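Local coordinates for crispr-associated protein Cas5, dvulg subtype (Xanthomonas oryzae pv. oryzae, PDB 3VZI) that probably acts as a Cas5d endoribonuclease that processes CRISPR RNA in bacterial CRISPR-mediated immunity, at residues G40-I45 against I51-D56; A44-P49 against G135-I140; P154-G157 against P162-F165; D193-F196 against M200-R203. All coordinates share one frame; numbering follows the deposited sequence.

Overall arrangement
Following the chain, contact 1 closes a short turn, folding helix 35-45 back against strand 51-60. Contact 2 starts from the end of the same helix, sharing A44 and I45, but reaches about 86 residues onward to helix 134-146. The two therefore cross: the second segment of contact 1 lies within the long loop that contact 2 closes. Contact 3 comes next in series, a small local closure leading into strand 164-167, and it meets contact 1 where I41 packs on P154 and C155. Contact 4 closes the tip of the hairpin 184-194/202-210; R52 of contact 1 touches F196 there. Helix 35-45 thus ties the central sheet, helix 134-146 and the edge strand together.

Contact 1 of 4, residues G40-I45 against I51-D56; sequences GILEAI and IRWVVD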
loop_
_atom_site.group_PDB
_atom_site.type_symbol
_atom_site.label_atom_id
_atom_site.label_comp_id
_atom_site.label_asym_id
_atom_site.label_seq_id
_atom_site.Cartn_x
_atom_site.Cartn_y
_atom_site.Cartn_z
ATOM N N GLY A 40 1.985 0.835 6.931
ATOM C CA GLY A 40 1.943 -0.574 7.294
ATOM C C GLY A 40 3.228 -1.267 6.922
ATOM O O GLY A 40 3.594 -2.254 7.539
ATOM N N ILE A 41 3.943 -0.741 5.934
ATOM C CA ILE A 41 5.258 -1.277 5.613
ATOM C C ILE A 41 6.324 -0.825 6.614
ATOM O O ILE A 41 7.196 -1.622 6.978
ATOM C CB ILE A 41 5.708 -0.862 4.200
ATOM C CG1 ILE A 41 4.754 -1.456 3.134
ATOM C CG2 ILE A 41 7.207 -1.139 4.009
ATOM C CD1 ILE A 41 5.011 -0.924 1.739
ATOM N N LEU A 42 6.301 0.441 7.034
ATOM C CA LEU A 42 7.284 0.876 8.029
ATOM C C LEU A 42 7.097 0.084 9.350
ATOM O O LEU A 42 8.092 -0.385 9.958
ATOM C CB LEU A 42 7.240 2.392 8.254
ATOM C CG LEU A 42 7.236 3.302 7.001
ATOM C CD1 LEU A 42 6.646 4.678 7.280
ATOM C CD2 LEU A 42 8.596 3.418 6.375
ATOM N N GLU A 43 5.836 -0.127 9.750
ATOM C CA GLU A 43 5.550 -0.865 10.977
ATOM C C GLU A 43 6.046 -2.321 10.892
ATOM O O GLU A 43 6.454 -2.896 11.926
ATOM C CB GLU A 43 4.063 -0.840 11.324
ATOM C CG GLU A 43 3.544 0.542 11.670
ATOM C CD GLU A 43 2.058 0.570 11.960
ATOM O OE1 GLU A 43 1.307 -0.271 11.438
ATOM O OE2 GLU A 43 1.637 1.449 12.720
ATOM N N ALA A 44 6.031 -2.899 9.676
ATOM C CA ALA A 44 6.506 -4.270 9.483
ATOM C C ALA A 44 7.978 -4.316 9.806
ATOM O O ALA A 44 8.480 -5.306 10.365
ATOM C CB ALA A 44 6.259 -4.760 8.061
ATOM N N ILE A 45 8.682 -3.241 9.460
ATOM C CA ILE A 45 10.123 -3.201 9.703
ATOM C C ILE A 45 10.387 -2.974 11.176
ATOM O O ILE A 45 11.224 -3.643 11.754
ATOM C CB ILE A 45 10.849 -2.171 8.847
ATOM C CG1 ILE A 45 10.604 -2.473 7.370
ATOM C CG2 ILE A 45 12.322 -2.219 9.160
ATOM C CD1 ILE A 45 11.430 -1.641 6.408
ATOM N N ILE A 51 5.631 4.379 19.562
ATOM C CA ILE A 51 5.875 5.179 18.368
ATOM C C ILE A 51 4.696 5.166 17.424
ATOM O O ILE A 51 3.859 4.240 17.451
ATOM C CB ILE A 51 7.243 4.894 17.657
ATOM C CG1 ILE A 51 7.349 3.485 17.092
ATOM C CG2 ILE A 51 8.438 5.191 18.579
ATOM C CD1 ILE A 51 8.321 3.411 15.942
ATOM N N ARG A 52 4.625 6.225 16.621
ATOM C CA ARG A 52 3.558 6.435 15.672
ATOM C C ARG A 52 4.212 6.856 14.376
ATOM O O ARG A 52 4.801 7.931 14.275
ATOM C CB ARG A 52 2.593 7.515 16.172
ATOM C CG ARG A 52 1.324 7.652 15.336
ATOM C CD ARG A 52 0.632 9.000 15.490
ATOM N NE ARG A 52 -0.755 8.902 15.021
ATOM C CZ ARG A 52 -1.656 9.896 15.008
ATOM N NH1 ARG A 52 -1.330 11.114 15.432
ATOM N NH2 ARG A 52 -2.896 9.673 14.562
ATOM N N TRP A 53 4.131 5.996 13.375
ATOM C CA TRP A 53 4.635 6.351 12.054
ATOM C C TRP A 53 3.730 7.290 11.362
ATOM O O TRP A 53 2.538 7.012 11.237
ATOM C CB TRP A 53 4.756 5.111 11.209
ATOM C CG TRP A 53 6.033 4.407 11.481
ATOM C CD1 TRP A 53 6.209 3.220 12.130
ATOM C CD2 TRP A 53 7.376 4.872 11.141
ATOM N NE1 TRP A 53 7.532 2.899 12.188
ATOM C CE2 TRP A 53 8.286 3.853 11.615
ATOM C CE3 TRP A 53 7.886 5.988 10.506
ATOM C CZ2 TRP A 53 9.644 3.955 11.463
ATOM C CZ3 TRP A 53 9.265 6.084 10.352
ATOM C CH2 TRP A 53 10.123 5.088 10.821
ATOM N N VAL A 54 4.276 8.408 10.906
ATOM C CA VAL A 54 3.513 9.353 10.087
ATOM C C VAL A 54 4.141 9.465 8.709
ATOM O O VAL A 54 5.313 9.814 8.607
ATOM C CB VAL A 54 3.408 10.739 10.765
ATOM C CG1 VAL A 54 3.117 11.836 9.761
ATOM C CG2 VAL A 54 2.329 10.727 11.840
ATOM N N VAL A 55 3.356 9.177 7.667
ATOM C CA VAL A 55 3.773 9.305 6.271
ATOM C C VAL A 55 3.592 10.732 5.793
ATOM O O VAL A 55 2.497 11.271 5.889
ATOM C CB VAL A 55 2.973 8.355 5.360
ATOM C CG1 VAL A 55 3.276 8.610 3.901
ATOM C CG2 VAL A 55 3.308 6.910 5.692
ATOM N N ASP A 56 4.665 11.335 5.270
ATOM C CA ASP A 56 4.672 12.735 4.839
ATOM C C ASP A 56 4.497 12.862 3.332
ATOM O O ASP A 56 3.811 13.784 2.848
ATOM C CB ASP A 56 5.988 13.392 5.217
ATOM C CG ASP A 56 6.372 13.159 6.681
ATOM O OD1 ASP A 56 5.623 13.573 7.569
ATOM O OD2 ASP A 56 7.439 12.576 6.956
HETATM O O HOH W 1 2.584 3.690 13.835
#
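L42 and W53 bring the first helix of the RRM-like, ferredoxin-type fold, 35-45, down onto strand 51-60 of its antiparallel sheet. The two elements run roughly antiparallel, at 142° between the short segments, with their axes 8.9 Å apart. L42 leans over one face of the indole: its CB lies 3.8 Å from the centroid of the W53 five-membered ring and almost on the ring normal, a CH-pi contact. Beyond it the isobutyl group crosses the indole at about a right angle, so that L42 CD1 reaches the six-membered ring at W53 CE3, 3.7 Å away, and then V55 CG2 at 4.3 Å. In this βαβ half of the fold the helix follows the first strand, 7-13, and lies over the sheet, and L42 also touches L9 of that strand. E43, one residue along, slides past W53 in the opposite sense: its CG comes obliquely to W53 CD1, at 3.8 Å. With CG beside the backbone N (chi1 -66°) and the chain extended beyond it, the carboxylate ends near the start of the strand. There a water donates to E43 OE2 at 2.7 Å and accepts from W53 N at 2.8 Å, while E43 OE1 forms a salt bridge with R39. The indole N-H is taken by the carbonyl of H46, at the helix end, and F122 and F141 also meet the W53 ring.

Contact 2 of 4, residues A44-P49 against G135-I140; sequences AIHWKP and GKHLDI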
loop_
_atom_site.group_PDB
_atom_site.type_symbol
_atom_site.label_atom_id
_atom_site.label_comp_id
_atom_site.label_asym_id
_atom_site.label_seq_id
_atom_site.Cartn_x
_atom_site.Cartn_y
_atom_site.Cartn_z
ATOM N N ALA A 44 6.031 -2.899 9.676
ATOM C CA ALA A 44 6.506 -4.270 9.483
ATOM C C ALA A 44 7.978 -4.316 9.806
ATOM O O ALA A 44 8.480 -5.306 10.365
ATOM C CB ALA A 44 6.259 -4.760 8.061
ATOM N N ILE A 45 8.682 -3.241 9.460
ATOM C CA ILE A 45 10.123 -3.201 9.703
ATOM C C ILE A 45 10.387 -2.974 11.176
ATOM O O ILE A 45 11.224 -3.643 11.754
ATOM C CB ILE A 45 10.849 -2.171 8.847
ATOM C CG1 ILE A 45 10.604 -2.473 7.370
ATOM C CG2 ILE A 45 12.322 -2.219 9.160
ATOM C CD1 ILE A 45 11.430 -1.641 6.408
ATOM N N HIS A 46 9.627 -2.063 11.776
ATOM C CA HIS A 46 9.704 -1.794 13.201
ATOM C C HIS A 46 8.523 -1.037 13.654
ATOM O O HIS A 46 8.207 -0.012 13.079
ATOM C CB HIS A 46 10.949 -0.981 13.545
ATOM C CG HIS A 46 11.067 -0.649 15.009
ATOM N ND1 HIS A 46 11.042 -1.610 15.984
ATOM C CD2 HIS A 46 11.233 0.577 15.664
ATOM C CE1 HIS A 46 11.163 -1.019 17.201
ATOM N NE2 HIS A 46 11.285 0.319 17.007
ATOM N N TRP A 47 7.882 -1.507 14.721
ATOM C CA TRP A 47 6.858 -0.711 15.417
ATOM C C TRP A 47 6.703 -1.149 16.848
ATOM O O TRP A 47 6.914 -2.313 17.186
ATOM C CB TRP A 47 5.514 -0.778 14.696
ATOM C CG TRP A 47 4.393 -0.082 15.447
ATOM C CD1 TRP A 47 4.051 1.275 15.405
ATOM C CD2 TRP A 47 3.432 -0.687 16.395
ATOM N NE1 TRP A 47 2.994 1.535 16.237
ATOM C CE2 TRP A 47 2.569 0.402 16.854
ATOM C CE3 TRP A 47 3.215 -1.975 16.886
ATOM C CZ2 TRP A 47 1.539 0.195 17.753
ATOM C CZ3 TRP A 47 2.180 -2.174 17.814
ATOM C CH2 TRP A 47 1.364 -1.110 18.235
ATOM N N LYS A 48 6.328 -0.203 17.702
ATOM C CA LYS A 48 6.088 -0.452 19.118
ATOM C C LYS A 48 5.048 0.547 19.553
ATOM O O LYS A 48 4.923 1.609 18.931
ATOM C CB LYS A 48 7.377 -0.257 19.939
ATOM C CG LYS A 48 8.322 -1.458 19.978
ATOM C CD LYS A 48 7.586 -2.714 20.410
ATOM C CE LYS A 48 8.499 -3.918 20.501
ATOM N NZ LYS A 48 8.972 -4.138 21.896
ATOM N N PRO A 49 4.280 0.229 20.619
ATOM C CA PRO A 49 3.280 1.214 21.071
ATOM C C PRO A 49 3.878 2.621 21.288
ATOM O O PRO A 49 3.196 3.616 21.023
ATOM C CB PRO A 49 2.767 0.601 22.386
ATOM C CG PRO A 49 2.920 -0.872 22.189
ATOM C CD PRO A 49 4.161 -1.055 21.353
ATOM N N GLY A 135 16.041 8.471 19.261
ATOM C CA GLY A 135 17.309 7.796 18.990
ATOM C C GLY A 135 17.312 6.273 18.983
ATOM O O GLY A 135 17.775 5.657 18.023
ATOM N N LYS A 136 16.817 5.666 20.056
ATOM C CA LYS A 136 16.707 4.207 20.135
ATOM C C LYS A 136 15.890 3.680 18.959
ATOM O O LYS A 136 16.376 2.861 18.180
ATOM C CB LYS A 136 16.078 3.781 21.467
ATOM C CG LYS A 136 15.830 2.285 21.630
ATOM C CD LYS A 136 15.114 1.993 22.951
ATOM C CE LYS A 136 14.370 0.660 22.939
ATOM N NZ LYS A 136 13.269 0.621 23.953
ATOM N N HIS A 137 14.672 4.194 18.817
ATOM C CA HIS A 137 13.704 3.663 17.861
ATOM C C HIS A 137 14.014 3.942 16.422
ATOM O O HIS A 137 13.711 3.121 15.540
ATOM C CB HIS A 137 12.299 4.116 18.218
ATOM C CG HIS A 137 11.699 3.347 19.373
ATOM N ND1 HIS A 137 11.331 2.048 19.269
ATOM C CD2 HIS A 137 11.419 3.728 20.669
ATOM C CE1 HIS A 137 10.848 1.625 20.437
ATOM N NE2 HIS A 137 10.893 2.651 21.299
ATOM N N LEU A 138 14.623 5.097 16.168
ATOM C CA LEU A 138 15.130 5.424 14.839
ATOM C C LEU A 138 16.312 4.521 14.484
ATOM O O LEU A 138 16.541 4.165 13.331
ATOM C CB LEU A 138 15.534 6.897 14.764
ATOM C CG LEU A 138 16.295 7.383 13.527
ATOM C CD1 LEU A 138 15.406 7.230 12.288
ATOM C CD2 LEU A 138 16.757 8.830 13.717
ATOM N N ASP A 139 17.084 4.140 15.477
ATOM C CA ASP A 139 18.262 3.379 15.146
ATOM C C ASP A 139 17.936 1.903 14.897
ATOM O O ASP A 139 18.591 1.245 14.087
ATOM C CB ASP A 139 19.317 3.565 16.204
ATOM C CG ASP A 139 20.484 2.703 15.973
ATOM O OD1 ASP A 139 21.177 2.896 14.934
ATOM O OD2 ASP A 139 20.675 1.801 16.810
ATOM N N ILE A 140 16.899 1.402 15.578
ATOM C CA ILE A 140 16.404 0.045 15.357
ATOM C C ILE A 140 15.815 -0.075 13.942
ATOM O O ILE A 140 16.028 -1.086 13.247
ATOM C CB ILE A 140 15.358 -0.337 16.419
ATOM C CG1 ILE A 140 16.023 -0.514 17.793
ATOM C CG2 ILE A 140 14.566 -1.578 15.990
ATOM C CD1 ILE A 140 15.015 -0.529 18.923
#
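The imidazole of H46 has one face under a methyl and one edge against a second histidine. I140 CG2 sits over the middle of that face, 3.6 Å from the H46 ring centroid and close to the ring normal, a CH-pi contact. At the edge, H46 NE2 and H137 ND1 are hydrogen bonded at 2.8 Å, nearly straight at 167°; either nitrogen could be the donor. The two rings meet rim to rim, each at the edge of the other and neither over its face, with centroids 5.1 Å apart and planes 23° apart, and each bonded nitrogen lies near the plane of the other ring.

H46 is the first residue to leave helical geometry after helix 35-45. Its CG stands anti to the backbone N (chi1 179°), which carries the ring out toward helix 134-146. On that helix H137, one turn before I140, meets the ring at its edge and I140 over one face. On the far edge, H137 NE2 is hydrogen bonded to D132 OD2, making a chain from H46 through H137 to D132 that would fix the rotation of the middle ring. K48 adds a looser contact: its CB lies 4.0 Å from H137 CE1, approaching obliquely, before the chain bends away. R144 also touches H46.

The arrangement ties the turn after helix 35-45 to helix 134-146; these two helices pack on one face of the antiparallel sheet in the ferredoxin-like, RRM-type fold of the Cas5 family.

Contact 3 of 4, residues P154-G157 against P162-F165; sequences PCLG and PASF
P154 and A163 make the central pair, held through both backbone and side chain. A163 N donates to P154 O at 2.8 Å, the N-H...O angle being 161°, with the donor standing above the carbonyl plane and so away from the usual lone-pair direction. Alongside, P154 CB touches A163 CB at 3.9 Å. The A163 methyl also receives L156 from the other side of C155: L156 CD2 comes to 3.6 Å from A163 CB. Between these, C155 and P162 are bridged backbone to backbone, a single bridge with CA atoms 4.5 Å apart, while their side chains turn away from the contact.

At the other end P154 meets an aromatic ring. Its CG lies 3.4 Å from F165 CE2, an oblique approach to the ring, and the two side chains cross at about a right angle. F165 has CG between its backbone N and carbonyl carbon (chi1 60°), which turns the phenyl toward the proline.

Further out, strand 7-13 and helix 35-45 set these groups in place. L156 and F165 both touch V11, P154 and L156 touch I41, and F165 reaches I45; backbone bonds of L156 with L17 and of S164 with W12 anchor both segments. The approach to 164-167, outermost strand beside 7-13 in the RRM-like sheet, thus rests on a single backbone hydrogen bond flanked by apolar contacts of P154, L156, A163 and F165.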
loop_
_atom_site.group_PDB
_atom_site.type_symbol
_atom_site.label_atom_id
_atom_site.label_comp_id
_atom_site.label_asym_id
_atom_site.label_seq_id
_atom_site.Cartn_x
_atom_site.Cartn_y
_atom_site.Cartn_z
ATOM N N PRO A 154 6.926 -7.116 4.677
ATOM C CA PRO A 154 6.058 -6.030 4.195
ATOM C C PRO A 154 5.355 -6.412 2.901
ATOM O O PRO A 154 5.899 -7.189 2.121
ATOM C CB PRO A 154 7.019 -4.861 3.955
ATOM C CG PRO A 154 8.358 -5.472 3.919
ATOM C CD PRO A 154 8.331 -6.695 4.785
ATOM N N CYS A 155 4.164 -5.841 2.688
ATOM C CA CYS A 155 3.350 -6.167 1.539
ATOM C C CYS A 155 2.969 -4.962 0.731
ATOM O O CYS A 155 2.871 -3.856 1.259
ATOM C CB CYS A 155 2.087 -6.888 1.981
ATOM S SG CYS A 155 2.507 -8.603 2.279
ATOM N N LEU A 156 2.725 -5.197 -0.556
ATOM C CA LEU A 156 2.178 -4.183 -1.413
ATOM C C LEU A 156 0.657 -4.315 -1.465
ATOM O O LEU A 156 0.066 -4.769 -2.466
ATOM C CB LEU A 156 2.865 -4.181 -2.786
ATOM C CG LEU A 156 4.371 -3.898 -2.717
ATOM C CD1 LEU A 156 4.986 -3.860 -4.115
ATOM C CD2 LEU A 156 4.643 -2.612 -1.935
ATOM N N GLY A 157 0.031 -3.920 -0.355
ATOM C CA GLY A 157 -1.421 -3.863 -0.259
ATOM C C GLY A 157 -2.020 -5.152 0.237
ATOM O O GLY A 157 -2.821 -5.151 1.150
ATOM N N PRO A 162 4.568 -9.543 -1.885
ATOM C CA PRO A 162 5.682 -9.103 -1.005
ATOM C C PRO A 162 6.346 -7.793 -1.490
ATOM O O PRO A 162 6.459 -7.553 -2.696
ATOM C CB PRO A 162 6.659 -10.279 -1.059
ATOM C CG PRO A 162 6.384 -10.942 -2.376
ATOM C CD PRO A 162 4.933 -10.700 -2.725
ATOM N N ALA A 163 6.751 -6.952 -0.544
ATOM C CA ALA A 163 7.429 -5.686 -0.827
ATOM C C ALA A 163 8.938 -5.783 -0.644
ATOM O O ALA A 163 9.394 -6.084 0.455
ATOM C CB ALA A 163 6.889 -4.616 0.109
ATOM N N SER A 164 9.724 -5.521 -1.684
ATOM C CA SER A 164 11.161 -5.313 -1.470
ATOM C C SER A 164 11.377 -3.882 -1.037
ATOM O O SER A 164 10.561 -3.008 -1.317
ATOM C CB SER A 164 11.960 -5.545 -2.729
ATOM O OG SER A 164 11.774 -6.854 -3.130
ATOM N N PHE A 165 12.507 -3.632 -0.411
ATOM C CA PHE A 165 12.765 -2.332 0.134
ATOM C C PHE A 165 14.248 -2.129 0.387
ATOM O O PHE A 165 14.956 -3.076 0.720
ATOM C CB PHE A 165 11.958 -2.130 1.424
ATOM C CG PHE A 165 12.268 -3.133 2.511
ATOM C CD1 PHE A 165 13.362 -2.969 3.335
ATOM C CD2 PHE A 165 11.436 -4.239 2.714
ATOM C CE1 PHE A 165 13.638 -3.887 4.336
ATOM C CE2 PHE A 165 11.710 -5.173 3.714
ATOM C CZ PHE A 165 12.817 -4.988 4.527
#

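Contact 4 of 4, residues D193-F196 against M200-R203; sequences DIDF and MTPR
Backbone bonds hold D193-F196 to M200-R203 across the end of the hairpin formed by strands 184-194 and 202-210. R203 N donates to D193 O at 3.0 Å, bent at 142°, and D195 N donates to T201 O, also at 3.0 Å but straighter, at 155°. Between them I194 faces P202 as an antiparallel non-hydrogen-bonded pair, CA to CA 4.3 Å.

Van der Waals contacts are modest. I194 CG2 lies 3.7 Å from M200 N, and the D195 and T201 side chains run side by side, D195 CB being 3.6 Å from T201 OG1.

The charged contact is looser. With its chain bent at chi2 and chi3, R203 crosses D195 obliquely, NH1 coming to 3.5 Å from D195 CB. The salt bridge from R203 NH1 to D195 OD2 is long, 3.8 Å, and D195 OD2 sits off the plane of the guanidinium, so the attraction is one of charge without a directed hydrogen bond. D195 OD2 also takes a weak bond from A197 N, and F196 makes a cation-pi contact with R52.

On this solvent-facing tip the alignment of the hairpin therefore rests on the D195-T201 bond and the I194-P202 pair, while the arginine contributes mainly electrostatics and may partly offset the negative charge of D195, which lies near D198.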
loop_
_atom_site.group_PDB
_atom_site.type_symbol
_atom_site.label_atom_id
_atom_site.label_comp_id
_atom_site.label_asym_id
_atom_site.label_seq_id
_atom_site.Cartn_x
_atom_site.Cartn_y
_atom_site.Cartn_z
ATOM N N ASP A 193 -5.979 6.968 5.298
ATOM C CA ASP A 193 -5.573 6.062 6.344
ATOM C C ASP A 193 -6.786 5.827 7.217
ATOM O O ASP A 193 -7.807 6.488 7.093
ATOM C CB ASP A 193 -4.431 6.652 7.163
ATOM C CG ASP A 193 -3.592 5.597 7.873
ATOM O OD1 ASP A 193 -2.512 5.959 8.401
ATOM O OD2 ASP A 193 -4.008 4.418 7.919
ATOM N N ILE A 194 -6.641 4.868 8.103
ATOM C CA ILE A 194 -7.702 4.351 8.934
ATOM C C ILE A 194 -7.719 5.118 10.266
ATOM O O ILE A 194 -6.694 5.624 10.703
ATOM C CB ILE A 194 -7.429 2.839 9.060
ATOM C CG1 ILE A 194 -8.362 2.067 8.120
ATOM C CG2 ILE A 194 -7.358 2.361 10.506
ATOM C CD1 ILE A 194 -7.614 1.037 7.304
ATOM N N ASP A 195 -8.883 5.262 10.882
ATOM C CA ASP A 195 -8.950 5.895 12.196
ATOM C C ASP A 195 -8.016 5.190 13.207
ATOM O O ASP A 195 -8.311 4.090 13.698
ATOM C CB ASP A 195 -10.403 5.932 12.709
ATOM C CG ASP A 195 -10.577 6.746 14.010
ATOM O OD1 ASP A 195 -11.625 6.573 14.676
ATOM O OD2 ASP A 195 -9.701 7.568 14.369
ATOM N N PHE A 196 -6.875 5.831 13.472
ATOM C CA PHE A 196 -6.024 5.548 14.634
ATOM C C PHE A 196 -6.802 5.006 15.843
ATOM O O PHE A 196 -6.459 3.954 16.375
ATOM C CB PHE A 196 -5.247 6.818 15.014
ATOM C CG PHE A 196 -5.961 8.105 14.649
ATOM C CD1 PHE A 196 -5.864 8.638 13.359
ATOM C CD2 PHE A 196 -6.738 8.789 15.594
ATOM C CE1 PHE A 196 -6.524 9.820 13.024
ATOM C CE2 PHE A 196 -7.398 9.973 15.260
ATOM C CZ PHE A 196 -7.289 10.490 13.974
ATOM N N MET A 200 -10.361 1.104 12.188
ATOM C CA MET A 200 -11.358 0.520 11.269
ATOM C C MET A 200 -12.053 1.484 10.288
ATOM O O MET A 200 -12.117 1.181 9.098
ATOM C CB MET A 200 -12.413 -0.308 12.035
ATOM C CG MET A 200 -13.303 0.497 12.974
ATOM S SD MET A 200 -14.994 -0.116 13.174
ATOM C CE MET A 200 -15.808 0.449 11.678
ATOM N N THR A 201 -12.598 2.609 10.776
ATOM C CA THR A 201 -13.344 3.547 9.902
ATOM C C THR A 201 -12.365 4.368 9.048
ATOM O O THR A 201 -11.540 5.125 9.581
ATOM C CB THR A 201 -14.386 4.460 10.635
ATOM O OG1 THR A 201 -13.738 5.548 11.307
ATOM C CG2 THR A 201 -15.213 3.681 11.643
ATOM N N PRO A 202 -12.451 4.210 7.717
ATOM C CA PRO A 202 -11.467 4.780 6.802
ATOM C C PRO A 202 -11.656 6.280 6.577
ATOM O O PRO A 202 -12.742 6.806 6.776
ATOM C CB PRO A 202 -11.726 4.006 5.512
ATOM C CG PRO A 202 -13.197 3.705 5.557
ATOM C CD PRO A 202 -13.524 3.482 7.009
ATOM N N ARG A 203 -10.595 6.958 6.176
ATOM C CA ARG A 203 -10.668 8.356 5.763
ATOM C C ARG A 203 -10.044 8.545 4.361
ATOM O O ARG A 203 -9.240 7.710 3.897
ATOM C CB ARG A 203 -9.982 9.266 6.785
ATOM C CG ARG A 203 -10.794 9.544 8.036
ATOM C CD ARG A 203 -9.861 9.504 9.233
ATOM N NE ARG A 203 -10.208 10.448 10.297
ATOM C CZ ARG A 203 -11.022 10.184 11.323
ATOM N NH1 ARG A 203 -11.620 8.999 11.441
ATOM N NH2 ARG A 203 -11.247 11.119 12.238
#